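Local structure of probable glutamine synthetase (Pseudomonas aeruginosa, 4HPP) at residues Asn45-Pro50 with Ser57-Ser62; Val164-Gln169 with Arg206-Glu211; Ala276-Thr281 with Gln385-Thr390. The protein is a probable member of the glutamine synthetase family, with an N-terminal beta domain and a larger catalytic domain, modelled with bound magnesium, calcium and glutamic acid. All coordinates share one frame; numbering follows the deposited sequence.

In the fold
The three contacts follow one another along the chain, each closing before the next opens. Contact 1 belongs to the N-terminal domain, in the loop between strands 39-41 and 66-78; contacts 2 and 3 both belong to the catalytic domain, on opposite sides of the chain's centre. Contact 2 pairs helices 159-169 and 196-216, whereas contact 3 sets helix 261-281 against the loop that leads into helix 391-399. Centres of contacts 1 and 3 are 23 Å apart; that of contact 2 is 31 Å from contact 1 and 30 Å from contact 3. None touches another. Contacts 1 and 2 also meet the second subunit, so these parts of both domains take part in the six-chain assembly.

Contact 1 (Asn45-Pro50 with Ser57-Ser62); sequences NSSLTP and SSPWGS
Ser47 and Ser58 meet hydroxyl to hydroxyl across the long loop between strands 39-41 and 66-78 of the glutamine synthetase N-terminal domain, where Ser58 also forms an ST turn. The polar part of the contact runs through these two side chains. Ser47 OG and Ser58 OG are hydrogen-bonded at 2.9 Å, and either oxygen could be the donor. Ser58 OG has a second role: the backbone N of Trp60 donates to it at 2.9 Å with an angle of 159° at the hydrogen, which closes the turn over Pro59. Two partners therefore grip this one oxygen and help to hold its rotation. The torsion that allows this places Ser58 OG opposite its own backbone N (chi1 162°), beside the carbonyl carbon and the chain that follows. Ser47 is the last residue of a 3-10 segment, in which Leu48 N bonds back to Asn45 O.

Van der Waals contacts complete the junction. The CB atoms of Ser47 and Ser58 approach to 3.8 Å, while Pro59 stands at the margin, with its CB over one face of the Trp60 ring and offset toward the rim. That indole also meets the ring of Trp104, the two planes inclined at about 60°, and packs on Thr415 of helix 410-427. Asn45 and Leu48 pack on Phe148 and Tyr181 of the second subunit, which brings the loop to a subunit interface. The Trp60 ring receives Ser47 at its edge, in plane, where Ser47 OG lies 3.7 Å from Trp60 CD1.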
loop_
_atom_site.group_PDB
_atom_site.type_symbol
_atom_site.label_atom_id
_atom_site.label_comp_id
_atom_site.label_asym_id
_atom_site.label_seq_id
_atom_site.Cartn_x
_atom_site.Cartn_y
_atom_site.Cartn_z
ATOM N N ASN A 45 -10.583 -14.198 -42.553
ATOM C CA ASN A 45 -10.249 -13.116 -41.600
ATOM C C ASN A 45 -10.431 -11.749 -42.245
ATOM O O ASN A 45 -10.767 -10.771 -41.572
ATOM C CB ASN A 45 -8.820 -13.223 -41.097
ATOM C CG ASN A 45 -8.587 -14.465 -40.275
ATOM O OD1 ASN A 45 -9.517 -15.034 -39.732
ATOM N ND2 ASN A 45 -7.330 -14.882 -40.164
ATOM N N SER A 46 -10.234 -11.704 -43.562
ATOM C CA SER A 46 -10.451 -10.486 -44.338
ATOM C C SER A 46 -11.940 -10.122 -44.492
ATOM O O SER A 46 -12.273 -9.006 -44.920
ATOM C CB SER A 46 -9.775 -10.590 -45.701
ATOM O OG SER A 46 -8.425 -11.015 -45.562
ATOM N N SER A 47 -12.842 -11.012 -44.100
ATOM C CA SER A 47 -14.231 -10.586 -44.000
ATOM C C SER A 47 -14.643 -10.163 -42.579
ATOM O O SER A 47 -15.846 -9.978 -42.351
ATOM C CB SER A 47 -15.206 -11.672 -44.510
ATOM O OG SER A 47 -14.799 -12.300 -45.727
ATOM N N LEU A 48 -13.712 -10.061 -41.610
ATOM C CA LEU A 48 -14.140 -9.605 -40.267
ATOM C C LEU A 48 -14.415 -8.134 -40.292
ATOM O O LEU A 48 -13.617 -7.363 -40.816
ATOM C CB LEU A 48 -13.155 -9.904 -39.138
ATOM C CG LEU A 48 -12.893 -11.345 -38.643
ATOM C CD1 LEU A 48 -11.532 -11.467 -37.972
ATOM C CD2 LEU A 48 -13.956 -11.893 -37.719
ATOM N N THR A 49 -15.574 -7.787 -39.733
ATOM C CA THR A 49 -16.049 -6.422 -39.559
ATOM C C THR A 49 -15.398 -5.838 -38.309
ATOM O O THR A 49 -14.813 -6.574 -37.534
ATOM C CB THR A 49 -17.600 -6.356 -39.371
ATOM O OG1 THR A 49 -17.984 -7.157 -38.250
ATOM C CG2 THR A 49 -18.323 -6.822 -40.611
ATOM N N PRO A 50 -15.539 -4.514 -38.081
ATOM C CA PRO A 50 -14.985 -4.035 -36.816
ATOM C C PRO A 50 -15.499 -4.762 -35.561
ATOM O O PRO A 50 -14.800 -4.836 -34.550
ATOM C CB PRO A 50 -15.361 -2.557 -36.822
ATOM C CG PRO A 50 -15.346 -2.176 -38.290
ATOM C CD PRO A 50 -15.831 -3.406 -39.025
ATOM N N SER A 57 -22.116 -14.006 -46.387
ATOM C CA SER A 57 -21.881 -13.220 -47.627
ATOM C C SER A 57 -20.414 -13.099 -48.048
ATOM O O SER A 57 -20.109 -12.465 -49.057
ATOM C CB SER A 57 -22.446 -11.798 -47.484
ATOM O OG SER A 57 -21.552 -10.972 -46.743
ATOM N N SER A 58 -19.517 -13.680 -47.251
ATOM C CA SER A 58 -18.084 -13.729 -47.535
ATOM C C SER A 58 -17.786 -14.643 -48.714
ATOM O O SER A 58 -18.422 -15.682 -48.850
ATOM C CB SER A 58 -17.344 -14.269 -46.316
ATOM O OG SER A 58 -16.048 -14.702 -46.684
ATOM N N PRO A 59 -16.807 -14.274 -49.557
ATOM C CA PRO A 59 -16.441 -15.173 -50.639
ATOM C C PRO A 59 -15.509 -16.287 -50.181
ATOM O O PRO A 59 -15.171 -17.161 -50.998
ATOM C CB PRO A 59 -15.698 -14.259 -51.644
ATOM C CG PRO A 59 -15.786 -12.875 -51.106
ATOM C CD PRO A 59 -16.051 -13.019 -49.628
ATOM N N TRP A 60 -15.126 -16.275 -48.901
ATOM C CA TRP A 60 -13.933 -17.020 -48.461
ATOM C C TRP A 60 -14.142 -18.263 -47.645
ATOM O O TRP A 60 -13.177 -19.010 -47.417
ATOM C CB TRP A 60 -12.920 -16.091 -47.776
ATOM C CG TRP A 60 -12.505 -14.944 -48.657
ATOM C CD1 TRP A 60 -12.731 -13.595 -48.449
ATOM C CD2 TRP A 60 -11.802 -15.021 -49.961
ATOM N NE1 TRP A 60 -12.220 -12.849 -49.495
ATOM C CE2 TRP A 60 -11.660 -13.638 -50.430
ATOM C CE3 TRP A 60 -11.294 -16.071 -50.760
ATOM C CZ2 TRP A 60 -11.052 -13.331 -51.637
ATOM C CZ3 TRP A 60 -10.672 -15.743 -51.980
ATOM C CH2 TRP A 60 -10.566 -14.406 -52.410
ATOM N N GLY A 61 -15.380 -18.510 -47.211
ATOM C CA GLY A 61 -15.722 -19.766 -46.538
ATOM C C GLY A 61 -15.351 -20.978 -47.392
ATOM O O GLY A 61 -15.409 -20.927 -48.632
ATOM N N SER A 62 -14.977 -22.073 -46.728
ATOM C CA SER A 62 -14.326 -23.215 -47.387
ATOM C C SER A 62 -12.901 -22.855 -47.812
ATOM O O SER A 62 -11.951 -23.158 -47.076
ATOM C CB SER A 62 -15.140 -23.759 -48.576
ATOM O OG SER A 62 -14.350 -24.629 -49.376
#

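Contact 2 (Val164-Gln169 with Arg206-Glu211); sequences VSALAQ and REVTRE
Ala166 and Leu167 pack against Val208 in a buried, apolar helix-to-helix contact inside the catalytic domain, between the end of helix 159-169 and the middle of helix 196-216. The axes of the two short segments come within 9.6 Å of each other, and their N-to-C directions differ by 138°, an inclined and roughly antiparallel crossing. The CA atoms of Leu167 and Val208 are 6.7 Å apart, the shortest CA-CA separation across the two segments.

Val208 supplies most of the second surface. Its CG1 branch, set opposite the backbone N (chi1 171°), reaches Ala166 CB at 3.6 Å and also touches Leu167 CD2 at 3.8 Å, so one methyl fits between two consecutive residues of the facing helix. Leu167 arrives from the flank; its CA-CB bond does not aim at the other helix, but the CD2 branch bends over to lie 3.8 Å from Val208 CB. The two side chains cross obliquely.

In the glutamine synthetase catalytic domain, strands 174-179 and 185-194 lie between the two helices along the chain. Leu167 extends the apolar patch to Pro174 of strand 174-179 and to Val205, one turn before Thr209. Thr209 is buried beside the pair but makes only a distant approach, its OG1 being hydrogen-bonded to Val205 O of its own helix. The charged side chains of helix 196-216 pair among themselves or with other parts: Arg210 NH1 forms a salt bridge with Glu207 OE1 at 2.9 Å, meeting the oxygen on its syn side, 30° out of the carboxylate plane, while Glu211 forms salt bridges with Arg214 of its own helix and with Arg154 of the second subunit.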
loop_
_atom_site.group_PDB
_atom_site.type_symbol
_atom_site.label_atom_id
_atom_site.label_comp_id
_atom_site.label_asym_id
_atom_site.label_seq_id
_atom_site.Cartn_x
_atom_site.Cartn_y
_atom_site.Cartn_z
ATOM N N VAL A 164 7.848 9.668 -28.410
ATOM C CA VAL A 164 8.896 10.021 -29.388
ATOM C C VAL A 164 10.078 9.049 -29.366
ATOM O O VAL A 164 10.571 8.604 -30.405
ATOM C CB VAL A 164 9.300 11.517 -29.252
ATOM C CG1 VAL A 164 10.432 11.868 -30.182
ATOM C CG2 VAL A 164 8.083 12.360 -29.615
ATOM N N SER A 165 10.469 8.606 -28.200
ATOM C CA SER A 165 11.623 7.707 -28.168
ATOM C C SER A 165 11.246 6.362 -28.741
ATOM O O SER A 165 11.954 5.807 -29.626
ATOM C CB SER A 165 12.163 7.630 -26.771
ATOM O OG SER A 165 12.709 6.380 -26.533
ATOM N N ALA A 166 10.104 5.834 -28.300
ATOM C CA ALA A 166 9.574 4.583 -28.902
ATOM C C ALA A 166 9.397 4.664 -30.449
ATOM O O ALA A 166 9.844 3.772 -31.178
ATOM C CB ALA A 166 8.309 4.168 -28.213
ATOM N N LEU A 167 8.828 5.763 -30.948
ATOM C CA LEU A 167 8.692 5.937 -32.383
ATOM C C LEU A 167 10.100 6.057 -33.018
ATOM O O LEU A 167 10.360 5.384 -34.035
ATOM C CB LEU A 167 7.767 7.097 -32.742
ATOM C CG LEU A 167 6.287 7.046 -32.268
ATOM C CD1 LEU A 167 5.661 8.435 -32.274
ATOM C CD2 LEU A 167 5.378 6.074 -33.039
ATOM N N ALA A 168 11.021 6.842 -32.427
ATOM C CA ALA A 168 12.448 6.819 -32.946
ATOM C C ALA A 168 13.050 5.430 -33.048
ATOM O O ALA A 168 13.523 5.036 -34.166
ATOM C CB ALA A 168 13.400 7.754 -32.205
ATOM N N GLN A 169 12.985 4.676 -31.935
ATOM C CA GLN A 169 13.456 3.295 -31.976
ATOM C C GLN A 169 12.744 2.503 -33.023
ATOM O O GLN A 169 13.314 1.625 -33.576
ATOM C CB GLN A 169 13.243 2.546 -30.665
ATOM C CG GLN A 169 13.942 3.076 -29.423
ATOM C CD GLN A 169 13.439 2.378 -28.219
ATOM O OE1 GLN A 169 13.423 1.127 -28.187
ATOM N NE2 GLN A 169 12.859 3.159 -27.253
ATOM N N ARG A 206 0.573 3.963 -35.104
ATOM C CA ARG A 206 -0.593 3.630 -34.301
ATOM C C ARG A 206 -0.298 2.534 -33.273
ATOM O O ARG A 206 -0.790 2.582 -32.084
ATOM C CB ARG A 206 -1.709 3.163 -35.210
ATOM C CG ARG A 206 -2.221 4.264 -36.096
ATOM C CD ARG A 206 -2.701 3.693 -37.427
ATOM N NE ARG A 206 -3.169 4.779 -38.288
ATOM C CZ ARG A 206 -4.159 4.683 -39.184
ATOM N NH1 ARG A 206 -4.797 3.515 -39.309
ATOM N NH2 ARG A 206 -4.493 5.757 -39.949
ATOM N N GLU A 207 0.460 1.523 -33.730
ATOM C CA GLU A 207 0.637 0.375 -32.924
ATOM C C GLU A 207 1.580 0.686 -31.746
ATOM O O GLU A 207 1.366 0.183 -30.608
ATOM C CB GLU A 207 1.030 -0.809 -33.791
ATOM C CG GLU A 207 -0.132 -1.242 -34.681
ATOM C CD GLU A 207 -1.321 -1.658 -33.842
ATOM O OE1 GLU A 207 -2.428 -1.226 -34.134
ATOM O OE2 GLU A 207 -1.132 -2.434 -32.892
ATOM N N VAL A 208 2.542 1.585 -31.994
ATOM C CA VAL A 208 3.517 1.979 -30.976
ATOM C C VAL A 208 2.890 2.939 -29.984
ATOM O O VAL A 208 3.069 2.775 -28.794
ATOM C CB VAL A 208 4.791 2.600 -31.595
ATOM C CG1 VAL A 208 5.683 3.206 -30.510
ATOM C CG2 VAL A 208 5.552 1.573 -32.412
ATOM N N THR A 209 2.152 3.937 -30.452
ATOM C CA THR A 209 1.398 4.827 -29.517
ATOM C C THR A 209 0.545 4.015 -28.539
ATOM O O THR A 209 0.701 4.154 -27.293
ATOM C CB THR A 209 0.530 5.827 -30.248
ATOM O OG1 THR A 209 1.371 6.542 -31.129
ATOM C CG2 THR A 209 -0.115 6.837 -29.288
ATOM N N ARG A 210 -0.269 3.115 -29.094
ATOM C CA ARG A 210 -0.959 2.117 -28.281
ATOM C C ARG A 210 -0.013 1.401 -27.271
ATOM O O ARG A 210 -0.307 1.381 -26.066
ATOM C CB ARG A 210 -1.736 1.107 -29.168
ATOM C CG ARG A 210 -3.028 1.676 -29.698
ATOM C CD ARG A 210 -3.452 1.072 -31.011
ATOM N NE ARG A 210 -4.550 1.822 -31.612
ATOM C CZ ARG A 210 -5.075 1.611 -32.831
ATOM N NH1 ARG A 210 -4.642 0.630 -33.594
ATOM N NH2 ARG A 210 -6.105 2.365 -33.260
ATOM N N GLU A 211 1.119 0.835 -27.736
ATOM C CA GLU A 211 2.061 0.134 -26.808
ATOM C C GLU A 211 2.688 1.037 -25.708
ATOM O O GLU A 211 2.808 0.652 -24.563
ATOM C CB GLU A 211 3.110 -0.623 -27.586
ATOM C CG GLU A 211 4.173 -1.316 -26.746
ATOM C CD GLU A 211 3.621 -2.443 -25.940
ATOM O OE1 GLU A 211 4.323 -2.957 -25.031
ATOM O OE2 GLU A 211 2.511 -2.847 -26.247
#

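Contact 3 (Ala276-Thr281 with Gln385-Thr390); sequences ALCALT and QALPAT
Cys278, on the final turn of helix 261-281, carries the whole helix side of this contact, touching Leu387 and Pro388 of the loop before helix 391-399. Its CA-CB bond points toward that loop. The first atom out, Cys278 CB, rests on the proline ring, 3.9 Å from Pro388 CG and 4.2 Å from Pro388 CD, so two neighbouring ring carbons share one methylene. The tip then turns back beside the backbone N and opposite the carbonyl carbon (chi1 -69°), which turns the sulfur toward the leucine, while it stays near the proline ring. There Cys278 SG is 4.1 Å from Leu387 CD1 and equally far from Leu387 CD2; it faces both branch methyls at equal distance, with Leu387 CB at 4.2 Å. The side chain thus meets two consecutive residues, its base mainly on Pro388 and its sulfur mainly on Leu387, by apolar packing alone.

This is plain core packing within the glutamine synthetase catalytic domain; the Leu387 side chain lies about 11 Å from the bound glutamic acid. The loop is fastened by other means, since Leu387 makes backbone hydrogen bonds with Ala299, and Gln385 NE2 bonds to Ala272 O of helix 261-281. Beyond Cys278, Leu387 also touches Leu274 of that helix and Pro335 of strand 330-336. Pro388 leans on Pro275 and, on helix 391-399, on Asp393 and Ala394. The loop therefore packs on the end of helix 261-281 and, through Leu387, on strand 330-336 as it enters helix 391-399.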
loop_
_atom_site.group_PDB
_atom_site.type_symbol
_atom_site.label_atom_id
_atom_site.label_comp_id
_atom_site.label_asym_id
_atom_site.label_seq_id
_atom_site.Cartn_x
_atom_site.Cartn_y
_atom_site.Cartn_z
ATOM N N ALA A 276 -16.316 8.496 -53.747
ATOM C CA ALA A 276 -16.017 7.063 -53.633
ATOM C C ALA A 276 -14.883 6.822 -52.638
ATOM O O ALA A 276 -14.884 5.815 -51.877
ATOM C CB ALA A 276 -15.641 6.484 -55.008
ATOM N N LEU A 277 -13.887 7.720 -52.670
ATOM C CA LEU A 277 -12.679 7.513 -51.880
ATOM C C LEU A 277 -13.058 7.529 -50.417
ATOM O O LEU A 277 -12.329 6.981 -49.571
ATOM C CB LEU A 277 -11.649 8.579 -52.128
ATOM C CG LEU A 277 -10.918 8.586 -53.454
ATOM C CD1 LEU A 277 -9.998 9.817 -53.526
ATOM C CD2 LEU A 277 -10.183 7.285 -53.633
ATOM N N CYS A 278 -14.209 8.141 -50.136
ATOM C CA CYS A 278 -14.679 8.209 -48.786
ATOM C C CYS A 278 -15.005 6.847 -48.176
ATOM O O CYS A 278 -14.843 6.655 -46.971
ATOM C CB CYS A 278 -15.835 9.188 -48.682
ATOM S SG CYS A 278 -15.219 10.873 -48.942
ATOM N N ALA A 279 -15.422 5.910 -49.019
ATOM C CA ALA A 279 -15.764 4.577 -48.581
ATOM C C ALA A 279 -14.489 3.894 -48.138
ATOM O O ALA A 279 -14.531 2.950 -47.338
ATOM C CB ALA A 279 -16.442 3.774 -49.698
ATOM N N LEU A 280 -13.357 4.365 -48.661
ATOM C CA LEU A 280 -12.056 3.735 -48.375
ATOM C C LEU A 280 -11.156 4.605 -47.480
ATOM O O LEU A 280 -10.189 4.096 -46.914
ATOM C CB LEU A 280 -11.308 3.315 -49.667
ATOM C CG LEU A 280 -12.044 2.476 -50.744
ATOM C CD1 LEU A 280 -11.739 2.942 -52.153
ATOM C CD2 LEU A 280 -11.835 0.985 -50.646
ATOM N N THR A 281 -11.449 5.900 -47.331
ATOM C CA THR A 281 -10.623 6.750 -46.438
ATOM C C THR A 281 -11.393 7.263 -45.211
ATOM O O THR A 281 -10.791 7.831 -44.288
ATOM C CB THR A 281 -10.053 7.955 -47.172
ATOM O OG1 THR A 281 -11.128 8.859 -47.426
ATOM C CG2 THR A 281 -9.381 7.561 -48.504
ATOM N N GLN A 385 -18.863 17.904 -56.314
ATOM C CA GLN A 385 -19.766 16.964 -55.569
ATOM C C GLN A 385 -19.744 17.115 -54.012
ATOM O O GLN A 385 -18.721 17.467 -53.401
ATOM C CB GLN A 385 -19.482 15.489 -55.937
ATOM C CG GLN A 385 -19.124 15.191 -57.391
ATOM C CD GLN A 385 -17.841 14.355 -57.529
ATOM O OE1 GLN A 385 -16.828 14.657 -56.888
ATOM N NE2 GLN A 385 -17.867 13.320 -58.382
ATOM N N ALA A 386 -20.875 16.856 -53.372
ATOM C CA ALA A 386 -20.885 16.604 -51.927
ATOM C C ALA A 386 -20.268 15.208 -51.624
ATOM O O ALA A 386 -20.494 14.215 -52.361
ATOM C CB ALA A 386 -22.304 16.705 -51.354
ATOM N N LEU A 387 -19.478 15.151 -50.552
ATOM C CA LEU A 387 -19.023 13.877 -49.984
ATOM C C LEU A 387 -20.220 13.193 -49.326
ATOM O O LEU A 387 -21.089 13.861 -48.779
ATOM C CB LEU A 387 -17.861 14.096 -48.988
ATOM C CG LEU A 387 -16.651 14.855 -49.579
ATOM C CD1 LEU A 387 -15.467 14.965 -48.642
ATOM C CD2 LEU A 387 -16.198 14.282 -50.905
ATOM N N PRO A 388 -20.296 11.860 -49.394
ATOM C CA PRO A 388 -21.447 11.193 -48.779
ATOM C C PRO A 388 -21.640 11.546 -47.290
ATOM O O PRO A 388 -20.807 12.247 -46.690
ATOM C CB PRO A 388 -21.135 9.708 -48.966
ATOM C CG PRO A 388 -19.689 9.631 -49.337
ATOM C CD PRO A 388 -19.384 10.907 -50.044
ATOM N N ALA A 389 -22.725 11.059 -46.693
ATOM C CA ALA A 389 -23.070 11.443 -45.336
ATOM C C ALA A 389 -23.201 10.263 -44.376
ATOM O O ALA A 389 -23.345 10.466 -43.190
ATOM C CB ALA A 389 -24.359 12.261 -45.337
ATOM N N THR A 390 -23.188 9.034 -44.883
ATOM C CA THR A 390 -23.184 7.827 -44.042
ATOM C C THR A 390 -22.270 6.860 -44.765
ATOM O O THR A 390 -21.976 7.029 -45.950
ATOM C CB THR A 390 -24.579 7.136 -43.934
ATOM O OG1 THR A 390 -25.035 6.782 -45.238
ATOM C CG2 THR A 390 -25.638 8.031 -43.245
#